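Side-chain contacts in beta-1,3-1,4-glucanase (Caldicellulosiruptor sp. F32, PDB 5H4R), which probably hydrolyses mixed-linkage beta-1,3-1,4-glucans such as lichenan, as a glycoside hydrolase of family 5 with a TIM-barrel fold: residues R117-V122 with T172-Y177; D252-P257 with I267-H272. The protein carries 1 engineered substitution. All coordinates share one frame; numbering follows the deposited sequence.

Interaction 1 of 2, residues R117-V122 with T172-Y177; sequences RWLDRV and TRFKNY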
loop_
_atom_site.group_PDB
_atom_site.type_symbol
_atom_site.label_atom_id
_atom_site.label_comp_id
_atom_site.label_asym_id
_atom_site.label_seq_id
_atom_site.Cartn_x
_atom_site.Cartn_y
_atom_site.Cartn_z
ATOM N N ARG A 117 -14.939 -5.211 18.598
ATOM C CA ARG A 117 -13.826 -6.124 18.849
ATOM C C ARG A 117 -12.804 -6.049 17.733
ATOM O O ARG A 117 -11.596 -6.073 17.979
ATOM C CB ARG A 117 -14.330 -7.564 19.018
ATOM C CG ARG A 117 -15.061 -7.759 20.317
ATOM C CD ARG A 117 -15.510 -9.186 20.503
ATOM N NE ARG A 117 -14.392 -10.112 20.690
ATOM C CZ ARG A 117 -14.062 -11.096 19.851
ATOM N NH1 ARG A 117 -14.757 -11.312 18.747
ATOM N NH2 ARG A 117 -13.039 -11.889 20.135
ATOM N N TRP A 118 -13.271 -5.891 16.504
ATOM C CA TRP A 118 -12.361 -5.810 15.365
ATOM C C TRP A 118 -11.551 -4.521 15.400
ATOM O O TRP A 118 -10.320 -4.537 15.261
ATOM C CB TRP A 118 -13.161 -5.922 14.077
ATOM C CG TRP A 118 -12.332 -5.898 12.822
ATOM C CD1 TRP A 118 -12.269 -4.897 11.906
ATOM C CD2 TRP A 118 -11.479 -6.947 12.326
ATOM N NE1 TRP A 118 -11.435 -5.248 10.881
ATOM C CE2 TRP A 118 -10.936 -6.498 11.113
ATOM C CE3 TRP A 118 -11.131 -8.223 12.794
ATOM C CZ2 TRP A 118 -10.047 -7.276 10.354
ATOM C CZ3 TRP A 118 -10.253 -8.986 12.048
ATOM C CH2 TRP A 118 -9.738 -8.514 10.834
ATOM N N LEU A 119 -12.225 -3.382 15.575
ATOM C CA LEU A 119 -11.509 -2.113 15.603
ATOM C C LEU A 119 -10.554 -2.041 16.792
ATOM O O LEU A 119 -9.426 -1.538 16.663
ATOM C CB LEU A 119 -12.515 -0.961 15.633
ATOM C CG LEU A 119 -11.938 0.462 15.555
ATOM C CD1 LEU A 119 -11.048 0.658 14.337
ATOM C CD2 LEU A 119 -13.088 1.422 15.513
ATOM N N ASP A 120 -10.964 -2.586 17.940
ATOM C CA ASP A 120 -10.082 -2.678 19.102
ATOM C C ASP A 120 -8.811 -3.470 18.785
ATOM O O ASP A 120 -7.710 -3.086 19.193
ATOM C CB ASP A 120 -10.795 -3.354 20.278
ATOM C CG ASP A 120 -11.895 -2.511 20.921
ATOM O OD1 ASP A 120 -12.080 -1.318 20.600
ATOM O OD2 ASP A 120 -12.574 -3.067 21.819
ATOM N N ARG A 121 -8.950 -4.598 18.081
ATOM C CA ARG A 121 -7.775 -5.412 17.756
ATOM C C ARG A 121 -6.850 -4.694 16.774
ATOM O O ARG A 121 -5.625 -4.708 16.951
ATOM C CB ARG A 121 -8.218 -6.775 17.220
ATOM C CG ARG A 121 -7.052 -7.669 16.771
ATOM C CD ARG A 121 -6.038 -7.987 17.886
ATOM N NE ARG A 121 -4.900 -8.697 17.310
ATOM C CZ ARG A 121 -3.666 -8.692 17.803
ATOM N NH1 ARG A 121 -3.385 -8.065 18.946
ATOM N NH2 ARG A 121 -2.708 -9.342 17.161
ATOM N N VAL A 122 -7.408 -4.066 15.733
ATOM C CA VAL A 122 -6.605 -3.268 14.810
ATOM C C VAL A 122 -5.831 -2.210 15.577
ATOM O O VAL A 122 -4.640 -1.984 15.336
ATOM C CB VAL A 122 -7.507 -2.637 13.731
ATOM C CG1 VAL A 122 -6.719 -1.640 12.902
ATOM C CG2 VAL A 122 -8.085 -3.736 12.821
ATOM N N THR A 172 -12.213 8.796 13.872
ATOM C CA THR A 172 -12.558 9.208 15.227
ATOM C C THR A 172 -11.768 8.402 16.254
ATOM O O THR A 172 -11.253 8.957 17.231
ATOM C CB THR A 172 -14.076 9.075 15.461
ATOM O OG1 THR A 172 -14.777 9.992 14.616
ATOM C CG2 THR A 172 -14.427 9.410 16.904
ATOM N N ARG A 173 -11.645 7.091 16.051
ATOM C CA ARG A 173 -10.911 6.270 17.007
ATOM C C ARG A 173 -9.475 6.750 17.143
ATOM O O ARG A 173 -8.922 6.750 18.243
ATOM C CB ARG A 173 -10.948 4.805 16.563
ATOM C CG ARG A 173 -10.150 3.828 17.435
ATOM C CD ARG A 173 -10.727 3.741 18.840
ATOM N NE ARG A 173 -11.987 2.987 18.883
ATOM C CZ ARG A 173 -12.071 1.682 19.131
ATOM N NH1 ARG A 173 -10.982 0.981 19.373
ATOM N NH2 ARG A 173 -13.247 1.083 19.177
ATOM N N PHE A 174 -8.848 7.124 16.021
ATOM C CA PHE A 174 -7.420 7.411 15.965
ATOM C C PHE A 174 -7.126 8.909 15.948
ATOM O O PHE A 174 -5.996 9.300 15.633
ATOM C CB PHE A 174 -6.793 6.729 14.743
ATOM C CG PHE A 174 -6.704 5.235 14.862
ATOM C CD1 PHE A 174 -5.700 4.627 15.600
ATOM C CD2 PHE A 174 -7.642 4.427 14.231
ATOM C CE1 PHE A 174 -5.621 3.245 15.691
ATOM C CE2 PHE A 174 -7.565 3.059 14.323
ATOM C CZ PHE A 174 -6.581 2.461 15.066
ATOM N N LYS A 175 -8.098 9.741 16.326
ATOM C CA LYS A 175 -7.967 11.185 16.111
ATOM C C LYS A 175 -6.794 11.798 16.878
ATOM O O LYS A 175 -6.200 12.769 16.402
ATOM C CB LYS A 175 -9.266 11.915 16.474
ATOM C CG LYS A 175 -9.609 11.890 17.920
ATOM C CD LYS A 175 -11.037 12.403 18.183
ATOM C CE LYS A 175 -11.162 13.876 17.913
ATOM N NZ LYS A 175 -12.496 14.388 18.393
ATOM N N ASN A 176 -6.441 11.257 18.045
ATOM C CA ASN A 176 -5.370 11.827 18.861
ATOM C C ASN A 176 -4.037 11.103 18.680
ATOM O O ASN A 176 -3.133 11.251 19.511
ATOM C CB ASN A 176 -5.784 11.841 20.329
ATOM C CG ASN A 176 -6.910 12.824 20.593
ATOM O OD1 ASN A 176 -7.180 13.702 19.768
ATOM N ND2 ASN A 176 -7.577 12.689 21.743
ATOM N N TYR A 177 -3.901 10.325 17.617
ATOM C CA TYR A 177 -2.612 9.768 17.243
ATOM C C TYR A 177 -1.827 10.820 16.463
ATOM O O TYR A 177 -2.401 11.556 15.660
ATOM C CB TYR A 177 -2.798 8.491 16.406
ATOM C CG TYR A 177 -3.161 7.277 17.233
ATOM C CD1 TYR A 177 -4.332 7.248 17.975
ATOM C CD2 TYR A 177 -2.342 6.154 17.258
ATOM C CE1 TYR A 177 -4.656 6.159 18.755
ATOM C CE2 TYR A 177 -2.660 5.046 18.030
ATOM C CZ TYR A 177 -3.832 5.055 18.770
ATOM O OH TYR A 177 -4.194 3.989 19.545
#

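Interaction 2 of 2, residues D252-P257 with I267-H272; sequences DEFKIP and IIISVH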
loop_
_atom_site.group_PDB
_atom_site.type_symbol
_atom_site.label_atom_id
_atom_site.label_comp_id
_atom_site.label_asym_id
_atom_site.label_seq_id
_atom_site.Cartn_x
_atom_site.Cartn_y
_atom_site.Cartn_z
ATOM N N ASP A 252 -4.607 12.887 -17.038
ATOM C CA ASP A 252 -5.078 14.238 -16.732
ATOM C C ASP A 252 -6.346 14.208 -15.892
ATOM O O ASP A 252 -6.615 15.140 -15.125
ATOM C CB ASP A 252 -5.347 15.010 -18.026
ATOM C CG ASP A 252 -4.093 15.302 -18.810
ATOM O OD1 ASP A 252 -2.979 15.213 -18.243
ATOM O OD2 ASP A 252 -4.238 15.656 -19.997
ATOM N N GLU A 253 -7.145 13.149 -16.031
ATOM C CA GLU A 253 -8.437 13.087 -15.376
ATOM C C GLU A 253 -8.343 12.826 -13.875
ATOM O O GLU A 253 -9.349 13.012 -13.186
ATOM C CB GLU A 253 -9.302 12.005 -16.031
ATOM C CG GLU A 253 -9.793 12.389 -17.422
ATOM C CD GLU A 253 -8.832 12.010 -18.539
ATOM O OE1 GLU A 253 -7.684 11.605 -18.264
ATOM O OE2 GLU A 253 -9.237 12.139 -19.711
ATOM N N PHE A 254 -7.187 12.406 -13.367
ATOM C CA PHE A 254 -7.028 12.201 -11.937
ATOM C C PHE A 254 -6.980 13.555 -11.241
ATOM O O PHE A 254 -6.327 14.489 -11.718
ATOM C CB PHE A 254 -5.755 11.410 -11.637
ATOM C CG PHE A 254 -5.477 11.282 -10.173
ATOM C CD1 PHE A 254 -6.190 10.391 -9.408
ATOM C CD2 PHE A 254 -4.523 12.075 -9.558
ATOM C CE1 PHE A 254 -5.955 10.273 -8.040
ATOM C CE2 PHE A 254 -4.311 11.979 -8.192
ATOM C CZ PHE A 254 -5.021 11.094 -7.439
ATOM N N LYS A 255 -7.687 13.673 -10.112
ATOM C CA LYS A 255 -7.732 14.927 -9.368
ATOM C C LYS A 255 -7.260 14.708 -7.945
ATOM O O LYS A 255 -7.794 13.846 -7.229
ATOM C CB LYS A 255 -9.144 15.511 -9.355
ATOM C CG LYS A 255 -9.683 15.889 -10.705
ATOM C CD LYS A 255 -11.106 16.410 -10.564
ATOM C CE LYS A 255 -11.678 16.823 -11.907
ATOM N NZ LYS A 255 -13.123 17.164 -11.799
ATOM N N ILE A 256 -6.268 15.483 -7.525
ATOM C CA ILE A 256 -5.929 15.502 -6.097
ATOM C C ILE A 256 -7.065 16.186 -5.348
ATOM O O ILE A 256 -7.466 17.300 -5.739
ATOM C CB ILE A 256 -4.612 16.232 -5.859
ATOM C CG1 ILE A 256 -3.452 15.551 -6.581
ATOM C CG2 ILE A 256 -4.314 16.297 -4.336
ATOM C CD1 ILE A 256 -2.171 16.357 -6.537
ATOM N N PRO A 257 -7.620 15.576 -4.298
ATOM C CA PRO A 257 -8.716 16.220 -3.566
ATOM C C PRO A 257 -8.318 17.569 -3.001
ATOM O O PRO A 257 -7.181 17.774 -2.573
ATOM C CB PRO A 257 -9.023 15.241 -2.422
ATOM C CG PRO A 257 -8.385 14.001 -2.767
ATOM C CD PRO A 257 -7.287 14.253 -3.757
ATOM N N ILE A 267 -1.559 15.753 1.192
ATOM C CA ILE A 267 -2.102 14.625 0.439
ATOM C C ILE A 267 -0.951 13.944 -0.287
ATOM O O ILE A 267 -0.210 14.594 -1.038
ATOM C CB ILE A 267 -3.191 15.060 -0.561
ATOM C CG1 ILE A 267 -4.325 15.840 0.124
ATOM C CG2 ILE A 267 -3.725 13.840 -1.304
ATOM C CD1 ILE A 267 -5.016 15.112 1.189
ATOM N N ILE A 268 -0.812 12.638 -0.063
ATOM C CA ILE A 268 0.245 11.814 -0.643
ATOM C C ILE A 268 -0.380 10.952 -1.729
ATOM O O ILE A 268 -1.436 10.352 -1.512
ATOM C CB ILE A 268 0.907 10.920 0.423
ATOM C CG1 ILE A 268 1.565 11.774 1.525
ATOM C CG2 ILE A 268 1.906 9.981 -0.213
ATOM C CD1 ILE A 268 2.093 10.970 2.676
ATOM N N ILE A 269 0.267 10.887 -2.885
ATOM C CA ILE A 269 -0.196 10.014 -3.963
ATOM C C ILE A 269 0.243 8.590 -3.653
ATOM O O ILE A 269 1.418 8.353 -3.367
ATOM C CB ILE A 269 0.373 10.461 -5.313
ATOM C CG1 ILE A 269 0.044 11.913 -5.625
ATOM C CG2 ILE A 269 -0.136 9.548 -6.453
ATOM C CD1 ILE A 269 -1.397 12.248 -5.606
ATOM N N SER A 270 -0.699 7.657 -3.692
ATOM C CA SER A 270 -0.464 6.240 -3.447
ATOM C C SER A 270 -0.415 5.482 -4.766
ATOM O O SER A 270 -1.339 5.587 -5.578
ATOM C CB SER A 270 -1.581 5.652 -2.578
ATOM O OG SER A 270 -1.447 4.250 -2.465
ATOM N N VAL A 271 0.647 4.698 -4.968
ATOM C CA VAL A 271 0.708 3.794 -6.112
ATOM C C VAL A 271 1.215 2.434 -5.639
ATOM O O VAL A 271 1.966 2.322 -4.665
ATOM C CB VAL A 271 1.611 4.300 -7.261
ATOM C CG1 VAL A 271 1.216 5.682 -7.705
ATOM C CG2 VAL A 271 3.049 4.276 -6.874
ATOM N N HIS A 272 0.823 1.405 -6.379
ATOM C CA HIS A 272 1.365 0.056 -6.241
ATOM C C HIS A 272 2.014 -0.309 -7.564
ATOM O O HIS A 272 1.483 0.042 -8.620
ATOM C CB HIS A 272 0.300 -0.961 -5.929
ATOM C CG HIS A 272 -0.404 -0.692 -4.652
ATOM N ND1 HIS A 272 -1.502 -1.408 -4.241
ATOM C CD2 HIS A 272 -0.175 0.242 -3.699
ATOM C CE1 HIS A 272 -1.911 -0.937 -3.076
ATOM N NE2 HIS A 272 -1.117 0.059 -2.719
#

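Interaction 1 of 2, residues R117-V122 with T172-Y177
Leu-119, on helix 116-131, meets both Arg-173 and Phe-174 at the C-terminal end of helix 156-173. With its CG anti to the backbone N (chi1 -175°), the leucine reaches across the gap between the helices, and its two methyls take different neighbours. CD2 lies over the outer part of one face of the Arg-173 guanidinium, 3.7 Å from Arg-173 NH2, while CD1 approaches the Phe-174 ring obliquely, 4.2 Å from CE2. A branched aliphatic residue suits this place because one arm can pack on an aromatic ring and the other on the flat, weakly hydrated face of an arginine. One residue on, Asp-120 supplies the charge. Its OD1 accepts Arg-173 NH1 at 2.8 Å through the anti lone pair, in a salt bridge bent to 142° at the hydrogen, and takes a weak second bond from Arg-173 NH2 at 3.0 Å. OD1 is tilted from the guanidinium plane, and the carboxylate plane is turned 46° from it. Both bonds converge on OD1, while OD2 forms a salt bridge with Lys-116; Arg-173 NH1 also bonds Gln-123 OE1. Were Arg-173 an alanine, Asp-120 OD1 would probably lose its mate, Gln-123 OE1 one donor, and Leu-119 CD2 the flat surface it packs on. The contact thus joins two adjacent barrel helices by an apolar inner layer and a partly exposed ionic rim, where the arginine serves both.

Interaction 2 of 2, residues D252-P257 with I267-H272
Apolar side chains alone join residues 252-257, a loop following helix 247-250, to the start of barrel strand 267-272, in a buried contact on the outer side of the beta-barrel. Phe-254 and Ile-269 point at each other across the contact, the ring carbon CE2 lying 3.9 Å from the CD1 methyl, which meets the ring obliquely. The same methyl has Ile-256 CG1 at 4.0 Å, so Ile-269 reaches two loop residues with one atom. Its bent chain, with chi1 -56° and chi2 -56°, brings CD1 toward the loop although CB does not point there. Ile-256 and Ile-267 lie alongside, running opposite ways, and their CG2 methyls come within 3.9 Å. The chi1 of Ile-256, -61°, sets CG2 beside its carbonyl carbon for this meeting and leaves CG1 to Ile-269. Pro-257 adds its CD, 4.3 Å from Ile-267 CG2; its rigid ring also packs against Gln-219 and Val-222 of helix 205-226 and Val-239 of the neighbouring strand. Isoleucines suit a strand because beta branching favours an extended backbone and restricts the side-chain torsions. With only dispersion and the burial of hydrocarbon holding the two segments together, the fit depends on complementary shape rather than on bond direction.

Interactions 1 and 2 follow one another along the chain, the first closing before the second opens, and both belong to the same eight-stranded TIM barrel. Their centres lie 26 Å apart and their nearest atoms about 14 Å, so they do not touch. Interaction 1 ties helix 116-131 to the end of helix 156-173 and the turn at 174-177, whereas interaction 2 packs a connecting loop against the sixth barrel strand. That strand leads to His-272, whose ND1 bonds the pocket residue Gln-188, the engineered substitution, while the side chain of Ile-269 lies about 14 Å from a bound beta-D-glucopyranose unit of the ligand. Both contacts are structural packing in outer parts of the barrel, and none of their touching residues lines the glycan pocket.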